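Hexokinase (Schistosoma mansoni, PDB 1BDG) catalyses the transfer of a phosphate group from ATP to glucose and other hexoses, giving hexose 6-phosphates in the first step of glycolysis. Local coordinates at residues A[26-37]-A[376-387]; A[71-82]-A[119-127]. All blocks are in the same frame, centred on the assembly; numbering follows the deposited sequence.

Contact 1: residues A[26-37]-A[376-387]. Unlike the reference sequence in segment 26-37: Met33 (reference Thr).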
loop_
_atom_site.group_PDB
_atom_site.type_symbol
_atom_site.label_atom_id
_atom_site.label_comp_id
_atom_site.label_asym_id
_atom_site.label_seq_id
_atom_site.Cartn_x
_atom_site.Cartn_y
_atom_site.Cartn_z
ATOM N N TYR A 26 -15.131 13.408 4.783
ATOM C CA TYR A 26 -13.793 13.008 5.195
ATOM C C TYR A 26 -13.545 13.242 6.682
ATOM O O TYR A 26 -12.956 12.395 7.345
ATOM C CB TYR A 26 -12.749 13.692 4.320
ATOM C CG TYR A 26 -12.875 13.277 2.882
ATOM C CD1 TYR A 26 -12.889 11.934 2.540
ATOM C CD2 TYR A 26 -13.033 14.215 1.870
ATOM C CE1 TYR A 26 -13.069 11.527 1.232
ATOM C CE2 TYR A 26 -13.209 13.815 0.548
ATOM C CZ TYR A 26 -13.230 12.462 0.246
ATOM O OH TYR A 26 -13.448 12.026 -1.027
ATOM N N GLU A 27 -14.012 14.368 7.217
ATOM C CA GLU A 27 -13.850 14.637 8.651
ATOM C C GLU A 27 -14.370 13.397 9.408
ATOM O O GLU A 27 -13.718 12.885 10.309
ATOM C CB GLU A 27 -14.630 15.900 9.071
ATOM C CG GLU A 27 -14.149 17.199 8.386
ATOM C CD GLU A 27 -14.977 18.464 8.722
ATOM O OE1 GLU A 27 -16.203 18.365 8.963
ATOM O OE2 GLU A 27 -14.406 19.578 8.697
ATOM N N GLU A 28 -15.495 12.861 8.951
ATOM C CA GLU A 28 -16.109 11.690 9.551
ATOM C C GLU A 28 -15.331 10.392 9.345
ATOM O O GLU A 28 -15.126 9.651 10.301
ATOM C CB GLU A 28 -17.499 11.498 8.995
ATOM C CG GLU A 28 -18.253 10.398 9.673
ATOM C CD GLU A 28 -19.392 10.958 10.452
ATOM O OE1 GLU A 28 -20.058 11.872 9.884
ATOM O OE2 GLU A 28 -19.595 10.515 11.623
ATOM N N ILE A 29 -14.964 10.067 8.105
ATOM C CA ILE A 29 -14.190 8.837 7.870
ATOM C C ILE A 29 -13.032 8.882 8.874
ATOM O O ILE A 29 -12.889 7.998 9.718
ATOM C CB ILE A 29 -13.639 8.745 6.420
ATOM C CG1 ILE A 29 -14.757 8.383 5.447
ATOM C CG2 ILE A 29 -12.506 7.742 6.327
ATOM C CD1 ILE A 29 -15.456 9.575 4.840
ATOM N N CYS A 30 -12.292 9.986 8.845
ATOM C CA CYS A 30 -11.180 10.212 9.759
ATOM C C CYS A 30 -11.597 10.008 11.211
ATOM O O CYS A 30 -10.931 9.288 11.949
ATOM C CB CYS A 30 -10.641 11.623 9.566
ATOM S SG CYS A 30 -9.615 12.218 10.885
ATOM N N ASP A 31 -12.730 10.588 11.590
ATOM C CA ASP A 31 -13.269 10.489 12.949
ATOM C C ASP A 31 -13.538 9.054 13.361
ATOM O O ASP A 31 -13.199 8.653 14.466
ATOM C CB ASP A 31 -14.570 11.268 13.044
ATOM C CG ASP A 31 -14.646 12.105 14.278
ATOM O OD1 ASP A 31 -13.730 12.933 14.463
ATOM O OD2 ASP A 31 -15.615 11.948 15.050
ATOM N N ARG A 32 -14.207 8.307 12.486
ATOM C CA ARG A 32 -14.514 6.893 12.708
ATOM C C ARG A 32 -13.204 6.088 12.723
ATOM O O ARG A 32 -13.009 5.215 13.569
ATOM C CB ARG A 32 -15.437 6.367 11.584
ATOM C CG ARG A 32 -16.900 6.718 11.754
ATOM C CD ARG A 32 -17.706 6.515 10.488
ATOM N NE ARG A 32 -19.100 6.913 10.681
ATOM C CZ ARG A 32 -20.117 6.063 10.858
ATOM N NH1 ARG A 32 -19.911 4.747 10.847
ATOM N NH2 ARG A 32 -21.336 6.528 11.147
ATOM N N MET A 33 -12.302 6.409 11.798
ATOM C CA MET A 33 -11.018 5.732 11.705
ATOM C C MET A 33 -10.290 5.838 13.049
ATOM O O MET A 33 -9.970 4.818 13.663
ATOM C CB MET A 33 -10.181 6.336 10.574
ATOM C CG MET A 33 -8.821 5.675 10.378
ATOM S SD MET A 33 -7.879 6.337 8.959
ATOM C CE MET A 33 -8.814 5.573 7.629
ATOM N N GLY A 34 -10.067 7.067 13.513
ATOM C CA GLY A 34 -9.408 7.277 14.787
ATOM C C GLY A 34 -10.105 6.502 15.880
ATOM O O GLY A 34 -9.461 5.939 16.757
ATOM N N GLU A 35 -11.429 6.444 15.826
ATOM C CA GLU A 35 -12.187 5.695 16.819
ATOM C C GLU A 35 -11.729 4.223 16.800
ATOM O O GLU A 35 -11.573 3.617 17.865
ATOM C CB GLU A 35 -13.711 5.816 16.561
ATOM C CG GLU A 35 -14.327 7.229 16.771
ATOM C CD GLU A 35 -15.696 7.445 16.054
ATOM O OE1 GLU A 35 -16.535 6.511 15.995
ATOM O OE2 GLU A 35 -15.941 8.558 15.530
ATOM N N SER A 36 -11.474 3.662 15.608
ATOM C CA SER A 36 -11.041 2.253 15.468
ATOM C C SER A 36 -9.626 1.965 15.914
ATOM O O SER A 36 -9.378 0.929 16.519
ATOM C CB SER A 36 -11.183 1.759 14.036
ATOM O OG SER A 36 -12.496 1.969 13.561
ATOM N N MET A 37 -8.688 2.845 15.585
ATOM C CA MET A 37 -7.300 2.648 15.975
ATOM C C MET A 37 -7.143 2.566 17.496
ATOM O O MET A 37 -6.458 1.659 17.996
ATOM C CB MET A 37 -6.416 3.754 15.416
ATOM C CG MET A 37 -6.278 3.758 13.921
ATOM S SD MET A 37 -5.189 5.065 13.380
ATOM C CE MET A 37 -5.000 4.698 11.668
ATOM N N TYR A 376 -7.950 11.937 -1.536
ATOM C CA TYR A 376 -8.602 12.496 -0.367
ATOM C C TYR A 376 -8.754 11.476 0.753
ATOM O O TYR A 376 -8.606 11.814 1.919
ATOM C CB TYR A 376 -9.963 13.059 -0.748
ATOM C CG TYR A 376 -9.898 14.331 -1.544
ATOM C CD1 TYR A 376 -8.727 15.082 -1.598
ATOM C CD2 TYR A 376 -11.008 14.801 -2.227
ATOM C CE1 TYR A 376 -8.666 16.264 -2.305
ATOM C CE2 TYR A 376 -10.955 15.987 -2.944
ATOM C CZ TYR A 376 -9.778 16.710 -2.976
ATOM O OH TYR A 376 -9.706 17.871 -3.690
ATOM N N LEU A 377 -9.045 10.224 0.413
ATOM C CA LEU A 377 -9.190 9.214 1.451
ATOM C C LEU A 377 -7.873 8.999 2.214
ATOM O O LEU A 377 -7.866 9.015 3.449
ATOM C CB LEU A 377 -9.754 7.907 0.885
ATOM C CG LEU A 377 -11.264 7.848 0.607
ATOM C CD1 LEU A 377 -11.659 6.526 -0.012
ATOM C CD2 LEU A 377 -12.033 8.062 1.887
ATOM N N ALA A 378 -6.757 8.879 1.492
ATOM C CA ALA A 378 -5.441 8.683 2.121
ATOM C C ALA A 378 -5.130 9.921 2.952
ATOM O O ALA A 378 -4.580 9.822 4.065
ATOM C CB ALA A 378 -4.378 8.483 1.065
ATOM N N GLY A 379 -5.540 11.072 2.412
ATOM C CA GLY A 379 -5.349 12.352 3.068
ATOM C C GLY A 379 -6.077 12.415 4.395
ATOM O O GLY A 379 -5.552 12.942 5.373
ATOM N N ALA A 380 -7.281 11.864 4.453
ATOM C CA ALA A 380 -8.028 11.874 5.696
ATOM C C ALA A 380 -7.230 11.030 6.662
ATOM O O ALA A 380 -6.951 11.451 7.774
ATOM C CB ALA A 380 -9.409 11.296 5.500
ATOM N N GLY A 381 -6.792 9.866 6.192
ATOM C CA GLY A 381 -6.009 8.961 7.019
ATOM C C GLY A 381 -4.786 9.592 7.660
ATOM O O GLY A 381 -4.532 9.359 8.842
ATOM N N ILE A 382 -4.012 10.382 6.913
ATOM C CA ILE A 382 -2.842 10.999 7.520
ATOM C C ILE A 382 -3.310 12.006 8.549
ATOM O O ILE A 382 -2.708 12.119 9.607
ATOM C CB ILE A 382 -1.920 11.731 6.526
ATOM C CG1 ILE A 382 -1.436 10.794 5.434
ATOM C CG2 ILE A 382 -0.681 12.284 7.270
ATOM C CD1 ILE A 382 -0.594 11.509 4.432
ATOM N N ALA A 383 -4.389 12.728 8.261
ATOM C CA ALA A 383 -4.899 13.702 9.213
ATOM C C ALA A 383 -5.302 12.994 10.482
ATOM O O ALA A 383 -5.318 13.582 11.545
ATOM C CB ALA A 383 -6.065 14.422 8.647
ATOM N N CYS A 384 -5.658 11.726 10.366
ATOM C CA CYS A 384 -6.036 10.945 11.526
ATOM C C CYS A 384 -4.810 10.530 12.319
ATOM O O CYS A 384 -4.853 10.469 13.548
ATOM C CB CYS A 384 -6.795 9.697 11.122
ATOM S SG CYS A 384 -6.762 8.499 12.453
ATOM N N ILE A 385 -3.733 10.205 11.608
ATOM C CA ILE A 385 -2.472 9.799 12.228
ATOM C C ILE A 385 -1.899 10.993 12.980
ATOM O O ILE A 385 -1.515 10.888 14.143
ATOM C CB ILE A 385 -1.470 9.306 11.162
ATOM C CG1 ILE A 385 -1.856 7.907 10.676
ATOM C CG2 ILE A 385 -0.073 9.314 11.700
ATOM C CD1 ILE A 385 -1.930 6.871 11.769
ATOM N N LEU A 386 -1.876 12.139 12.317
ATOM C CA LEU A 386 -1.377 13.378 12.909
ATOM C C LEU A 386 -2.178 13.734 14.166
ATOM O O LEU A 386 -1.665 14.396 15.068
ATOM C CB LEU A 386 -1.462 14.531 11.898
ATOM C CG LEU A 386 -0.650 14.384 10.619
ATOM C CD1 LEU A 386 -0.626 15.707 9.908
ATOM C CD2 LEU A 386 0.754 13.942 10.932
ATOM N N ARG A 387 -3.445 13.334 14.190
ATOM C CA ARG A 387 -4.303 13.590 15.338
ATOM C C ARG A 387 -4.008 12.626 16.479
ATOM O O ARG A 387 -4.395 12.863 17.613
ATOM C CB ARG A 387 -5.772 13.489 14.949
ATOM C CG ARG A 387 -6.229 14.631 14.085
ATOM C CD ARG A 387 -7.712 14.885 14.226
ATOM N NE ARG A 387 -8.209 15.701 13.121
ATOM C CZ ARG A 387 -9.306 15.425 12.420
ATOM N NH1 ARG A 387 -10.046 14.354 12.702
ATOM N NH2 ARG A 387 -9.672 16.236 11.439
#

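Contact 2: residues A[71-82]-A[119-127]. With SO4 (sulfate ion), chain C.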
loop_
_atom_site.group_PDB
_atom_site.type_symbol
_atom_site.label_atom_id
_atom_site.label_comp_id
_atom_site.label_asym_id
_atom_site.label_seq_id
_atom_site.Cartn_x
_atom_site.Cartn_y
_atom_site.Cartn_z
ATOM N N LEU A 71 21.639 -8.212 3.973
ATOM C CA LEU A 71 20.830 -8.491 2.794
ATOM C C LEU A 71 19.453 -7.971 3.153
ATOM O O LEU A 71 19.158 -7.772 4.332
ATOM C CB LEU A 71 20.742 -9.998 2.522
ATOM C CG LEU A 71 22.023 -10.761 2.160
ATOM C CD1 LEU A 71 21.662 -12.199 1.927
ATOM C CD2 LEU A 71 22.699 -10.185 0.937
ATOM N N ALA A 72 18.603 -7.757 2.161
ATOM C CA ALA A 72 17.262 -7.262 2.425
ATOM C C ALA A 72 16.378 -7.649 1.267
ATOM O O ALA A 72 16.753 -7.438 0.113
ATOM C CB ALA A 72 17.285 -5.758 2.581
ATOM N N LEU A 73 15.244 -8.275 1.563
ATOM C CA LEU A 73 14.300 -8.678 0.523
ATOM C C LEU A 73 13.097 -7.751 0.609
ATOM O O LEU A 73 12.901 -7.086 1.630
ATOM C CB LEU A 73 13.841 -10.124 0.742
ATOM C CG LEU A 73 14.831 -11.282 0.546
ATOM C CD1 LEU A 73 14.167 -12.598 0.898
ATOM C CD2 LEU A 73 15.298 -11.326 -0.902
ATOM N N ASP A 74 12.290 -7.706 -0.447
ATOM C CA ASP A 74 11.081 -6.874 -0.459
ATOM C C ASP A 74 10.000 -7.754 -1.068
ATOM O O ASP A 74 10.216 -8.281 -2.152
ATOM C CB ASP A 74 11.288 -5.623 -1.336
ATOM C CG ASP A 74 10.414 -4.448 -0.907
ATOM O OD1 ASP A 74 9.366 -4.673 -0.255
ATOM O OD2 ASP A 74 10.775 -3.288 -1.207
ATOM N N LEU A 75 8.897 -7.988 -0.353
ATOM C CA LEU A 75 7.813 -8.828 -0.889
ATOM C C LEU A 75 6.391 -8.290 -0.614
ATOM O O LEU A 75 6.049 -7.947 0.521
ATOM C CB LEU A 75 7.930 -10.287 -0.391
ATOM C CG LEU A 75 6.956 -11.320 -1.005
ATOM C CD1 LEU A 75 7.217 -11.459 -2.501
ATOM C CD2 LEU A 75 7.077 -12.676 -0.341
ATOM N N GLY A 76 5.571 -8.226 -1.661
ATOM C CA GLY A 76 4.209 -7.751 -1.504
ATOM C C GLY A 76 3.883 -6.550 -2.371
ATOM O O GLY A 76 2.771 -6.459 -2.913
ATOM N N GLY A 77 4.862 -5.645 -2.513
ATOM C CA GLY A 77 4.701 -4.429 -3.303
ATOM C C GLY A 77 4.589 -4.665 -4.794
ATOM O O GLY A 77 4.350 -5.797 -5.219
ATOM N N THR A 78 4.785 -3.606 -5.582
ATOM C CA THR A 78 4.704 -3.663 -7.045
ATOM C C THR A 78 5.724 -4.646 -7.630
ATOM O O THR A 78 5.428 -5.331 -8.612
ATOM C CB THR A 78 4.906 -2.260 -7.717
ATOM O OG1 THR A 78 3.915 -1.315 -7.253
ATOM C CG2 THR A 78 4.797 -2.403 -9.236
ATOM N N ASN A 79 6.925 -4.704 -7.057
ATOM C CA ASN A 79 7.942 -5.638 -7.546
ATOM C C ASN A 79 8.974 -6.129 -6.516
ATOM O O ASN A 79 9.453 -5.381 -5.642
ATOM C CB ASN A 79 8.605 -5.147 -8.842
ATOM C CG ASN A 79 9.069 -3.711 -8.767
ATOM O OD1 ASN A 79 8.926 -2.957 -9.723
ATOM N ND2 ASN A 79 9.691 -3.342 -7.661
ATOM N N TYR A 80 9.260 -7.422 -6.623
ATOM C CA TYR A 80 10.175 -8.139 -5.756
ATOM C C TYR A 80 11.631 -7.674 -5.827
ATOM O O TYR A 80 12.355 -8.005 -6.773
ATOM C CB TYR A 80 10.065 -9.633 -6.087
ATOM C CG TYR A 80 11.004 -10.521 -5.334
ATOM C CD1 TYR A 80 10.938 -10.627 -3.965
ATOM C CD2 TYR A 80 12.002 -11.217 -5.998
ATOM C CE1 TYR A 80 11.852 -11.392 -3.266
ATOM C CE2 TYR A 80 12.917 -11.991 -5.315
ATOM C CZ TYR A 80 12.840 -12.073 -3.947
ATOM O OH TYR A 80 13.765 -12.832 -3.254
ATOM N N ARG A 81 12.069 -6.918 -4.826
ATOM C CA ARG A 81 13.453 -6.451 -4.797
ATOM C C ARG A 81 14.349 -7.255 -3.868
ATOM O O ARG A 81 13.980 -7.565 -2.731
ATOM C CB ARG A 81 13.568 -4.973 -4.422
ATOM C CG ARG A 81 13.320 -3.993 -5.560
ATOM C CD ARG A 81 14.122 -2.699 -5.348
ATOM N NE ARG A 81 14.021 -2.196 -3.974
ATOM C CZ ARG A 81 14.604 -1.083 -3.526
ATOM N NH1 ARG A 81 15.348 -0.347 -4.344
ATOM N NH2 ARG A 81 14.400 -0.676 -2.266
ATOM N N VAL A 82 15.532 -7.579 -4.373
ATOM C CA VAL A 82 16.537 -8.318 -3.638
ATOM C C VAL A 82 17.702 -7.361 -3.519
ATOM O O VAL A 82 18.320 -7.022 -4.515
ATOM C CB VAL A 82 16.964 -9.566 -4.394
ATOM C CG1 VAL A 82 18.219 -10.144 -3.758
ATOM C CG2 VAL A 82 15.831 -10.601 -4.347
ATOM N N ILE A 119 11.743 -17.559 -3.603
ATOM C CA ILE A 119 12.465 -16.456 -2.953
ATOM C C ILE A 119 13.944 -16.809 -2.799
ATOM O O ILE A 119 14.817 -16.075 -3.289
ATOM C CB ILE A 119 11.853 -16.101 -1.554
ATOM C CG1 ILE A 119 10.438 -15.545 -1.720
ATOM C CG2 ILE A 119 12.723 -15.106 -0.826
ATOM C CD1 ILE A 119 10.395 -14.302 -2.501
ATOM N N ALA A 120 14.221 -17.940 -2.153
ATOM C CA ALA A 120 15.602 -18.375 -1.965
ATOM C C ALA A 120 16.300 -18.630 -3.324
ATOM O O ALA A 120 17.397 -18.111 -3.552
ATOM C CB ALA A 120 15.651 -19.611 -1.093
ATOM N N GLU A 121 15.654 -19.388 -4.222
ATOM C CA GLU A 121 16.191 -19.704 -5.556
ATOM C C GLU A 121 16.801 -18.417 -6.129
ATOM O O GLU A 121 17.981 -18.369 -6.469
ATOM C CB GLU A 121 15.044 -20.188 -6.471
ATOM C CG GLU A 121 15.437 -20.923 -7.786
ATOM C CD GLU A 121 15.764 -20.002 -8.990
ATOM O OE1 GLU A 121 16.951 -19.592 -9.108
ATOM O OE2 GLU A 121 14.852 -19.734 -9.835
ATOM N N THR A 122 15.986 -17.362 -6.123
ATOM C CA THR A 122 16.337 -16.030 -6.611
ATOM C C THR A 122 17.514 -15.360 -5.888
ATOM O O THR A 122 18.521 -15.021 -6.520
ATOM C CB THR A 122 15.100 -15.129 -6.553
ATOM O OG1 THR A 122 14.440 -15.130 -7.828
ATOM C CG2 THR A 122 15.467 -13.723 -6.153
ATOM N N LEU A 123 17.382 -15.135 -4.581
ATOM C CA LEU A 123 18.456 -14.518 -3.784
ATOM C C LEU A 123 19.816 -15.175 -4.051
ATOM O O LEU A 123 20.839 -14.485 -4.132
ATOM C CB LEU A 123 18.130 -14.629 -2.289
ATOM C CG LEU A 123 19.233 -14.342 -1.269
ATOM C CD1 LEU A 123 19.659 -12.884 -1.351
ATOM C CD2 LEU A 123 18.739 -14.682 0.128
ATOM N N ALA A 124 19.812 -16.498 -4.206
ATOM C CA ALA A 124 21.043 -17.246 -4.453
ATOM C C ALA A 124 21.740 -16.735 -5.707
ATOM O O ALA A 124 22.958 -16.472 -5.694
ATOM C CB ALA A 124 20.749 -18.728 -4.585
ATOM N N ASP A 125 20.955 -16.570 -6.775
ATOM C CA ASP A 125 21.472 -16.076 -8.056
ATOM C C ASP A 125 22.254 -14.785 -7.797
ATOM O O ASP A 125 23.431 -14.685 -8.111
ATOM C CB ASP A 125 20.305 -15.824 -9.016
ATOM C CG ASP A 125 20.757 -15.519 -10.429
ATOM O OD1 ASP A 125 21.174 -16.463 -11.150
ATOM O OD2 ASP A 125 20.687 -14.330 -10.818
ATOM N N PHE A 126 21.606 -13.851 -7.118
ATOM C CA PHE A 126 22.176 -12.554 -6.752
ATOM C C PHE A 126 23.511 -12.751 -6.038
ATOM O O PHE A 126 24.524 -12.159 -6.420
ATOM C CB PHE A 126 21.173 -11.831 -5.842
ATOM C CG PHE A 126 21.573 -10.449 -5.441
ATOM C CD1 PHE A 126 21.460 -9.398 -6.328
ATOM C CD2 PHE A 126 22.023 -10.189 -4.148
ATOM C CE1 PHE A 126 21.788 -8.101 -5.937
ATOM C CE2 PHE A 126 22.354 -8.907 -3.749
ATOM C CZ PHE A 126 22.236 -7.854 -4.646
ATOM N N LEU A 127 23.526 -13.624 -5.036
ATOM C CA LEU A 127 24.744 -13.881 -4.277
ATOM C C LEU A 127 25.852 -14.452 -5.154
ATOM O O LEU A 127 27.017 -14.058 -5.017
ATOM C CB LEU A 127 24.447 -14.803 -3.097
ATOM C CG LEU A 127 23.451 -14.174 -2.115
ATOM C CD1 LEU A 127 23.111 -15.148 -1.000
ATOM C CD2 LEU A 127 24.048 -12.901 -1.547
HETATM S S SO4 C . 4.439 -0.809 -4.105
HETATM O O1 SO4 C . 4.386 0.263 -5.083
HETATM O O2 SO4 C . 5.723 -1.465 -4.146
HETATM O O3 SO4 C . 4.229 -0.277 -2.780
HETATM O O4 SO4 C . 3.411 -1.770 -4.391
#

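Contact 1: residues A[26-37]-A[376-387]
Tyr26 turns one face of its ring to Tyr376, whose CB sits over it as a CH-pi contact 3.9 Å from the Tyr26 ring centroid, and meets Leu377 at its edge, near the ring plane, where CE1 lies 3.7 Å from Leu377 CD2. The two tyrosine rings are neither stacked nor edge-to-face: their planes make 67°, and Tyr26 OH lies in the Tyr376 plane at its edge. With CG anti to its own carbonyl carbon (chi1 -63°), Tyr26 leans back to lie against Tyr376 and Leu377 on helix 357-389. Further along, the helices cross at -48° with axes 8.7 Å apart, closest in backbone at Cys30 and Ala380. Small residues permit this: the CB atoms of Cys30 and Ala380 are 4.3 Å apart. Knobs-into-holes packing runs both ways. Cys30 sits among Ala380, Ala383 and Cys384; Cys384 enters a hole made by Cys30, Met33, Gly34 and Met37, its SG 3.7 Å from Gly34 CA. The Met33 chain bends at its last torsion and lays SD against Gly381 CA at 3.8 Å, while the extended Met37 crosses Ile385 at about a right angle. Helix 409-420 borders the Tyr26 end, through Met416, and strand 212-218 backs helix 376-387 on its far side. No hydrogen bond joins the two segments, and the place of the Arg387 guanidinium near Asp31 is doubtful; cohesion comes from apolar, sulfur-rich side chains, fastening the N-terminal helix 23-41 to the long helix 357-389 of the large subdomain.

Contact 2: residues A[71-82]-A[119-127]
Tyr80 plunges a phenol into a largely aliphatic interface, its ring running between Ile119 and Thr122 of the helix. CG anti to the backbone N (chi1 177°) sends the ring toward the helix, where Ile119 CD1 approaches CE1 obliquely; Thr122 lies at the ring edge, though its exact spacing is doubtful, and the Tyr80 hydroxyl OH ends 3.4 Å from Ile119 O. Two residues on, Val82 lays CG1 over one face of Phe126, 4.0 Å from the ring centroid and offset toward the rim, a CH-pi contact. The same methyl touches Leu123 CD1 at 3.9 Å. That leucine methyl also meets Leu71 CD1, so Leu123 bridges neighbouring strands of the hairpin, while Leu71 CD2 and Leu127 CD2 face each other tip to tip at 3.9 Å. Ile119 divides its branches: CG2 packs on Leu73, and CD1 serves Tyr80 and, more distantly, Leu75. Helix 112-129 thus lies across strands 68-75 and 80-87 of the small-subdomain sheet, at 41° to the short segment 80-82, and Leu178 and Leu182 of helix 174-183 flank it. The turn of this hairpin, 76-79, has the character of the phosphate-binding loop of the actin-like ATPase fold and belongs to the predicted ATP site. It holds a sulfate ion, probably from the crystallisation liquor: Thr78 N donates to O2 at 2.7 Å, nearly straight at 163°, and Thr78 OG1 donates to O1, also at 2.7 Å. Thr220 adds a further bond to the ion. Glycine at 77 lets the sulfate come close to the main chain. The contact therefore separates its chemistry: buried, mostly apolar side chains hold the hairpin to its helix, while the turn presents polar groups to an anion that probably marks a place for nucleotide phosphate.

How the contacts relate
Contacts 1 and 2 lie on opposite sides of the chain's centre, their own centres 34 Å apart and their nearest atoms about 15 Å apart, without touching. Contact 2 belongs to the small subdomain; contact 1 joins an N-terminal helix to the large one, and in sequence its segments bracket the whole of contact 2. Glucose binds between the two subdomains. In contact 2 the side chain of Leu75 is about 10 Å from the bound glucose; in contact 1 the side chain of Met33 is about 12 Å from the bound glucose. Substrate-binding residues are nearer: Met37 is about 7 Å from Asn223 and Leu75 about 6 Å from Ser144, measured between side chains.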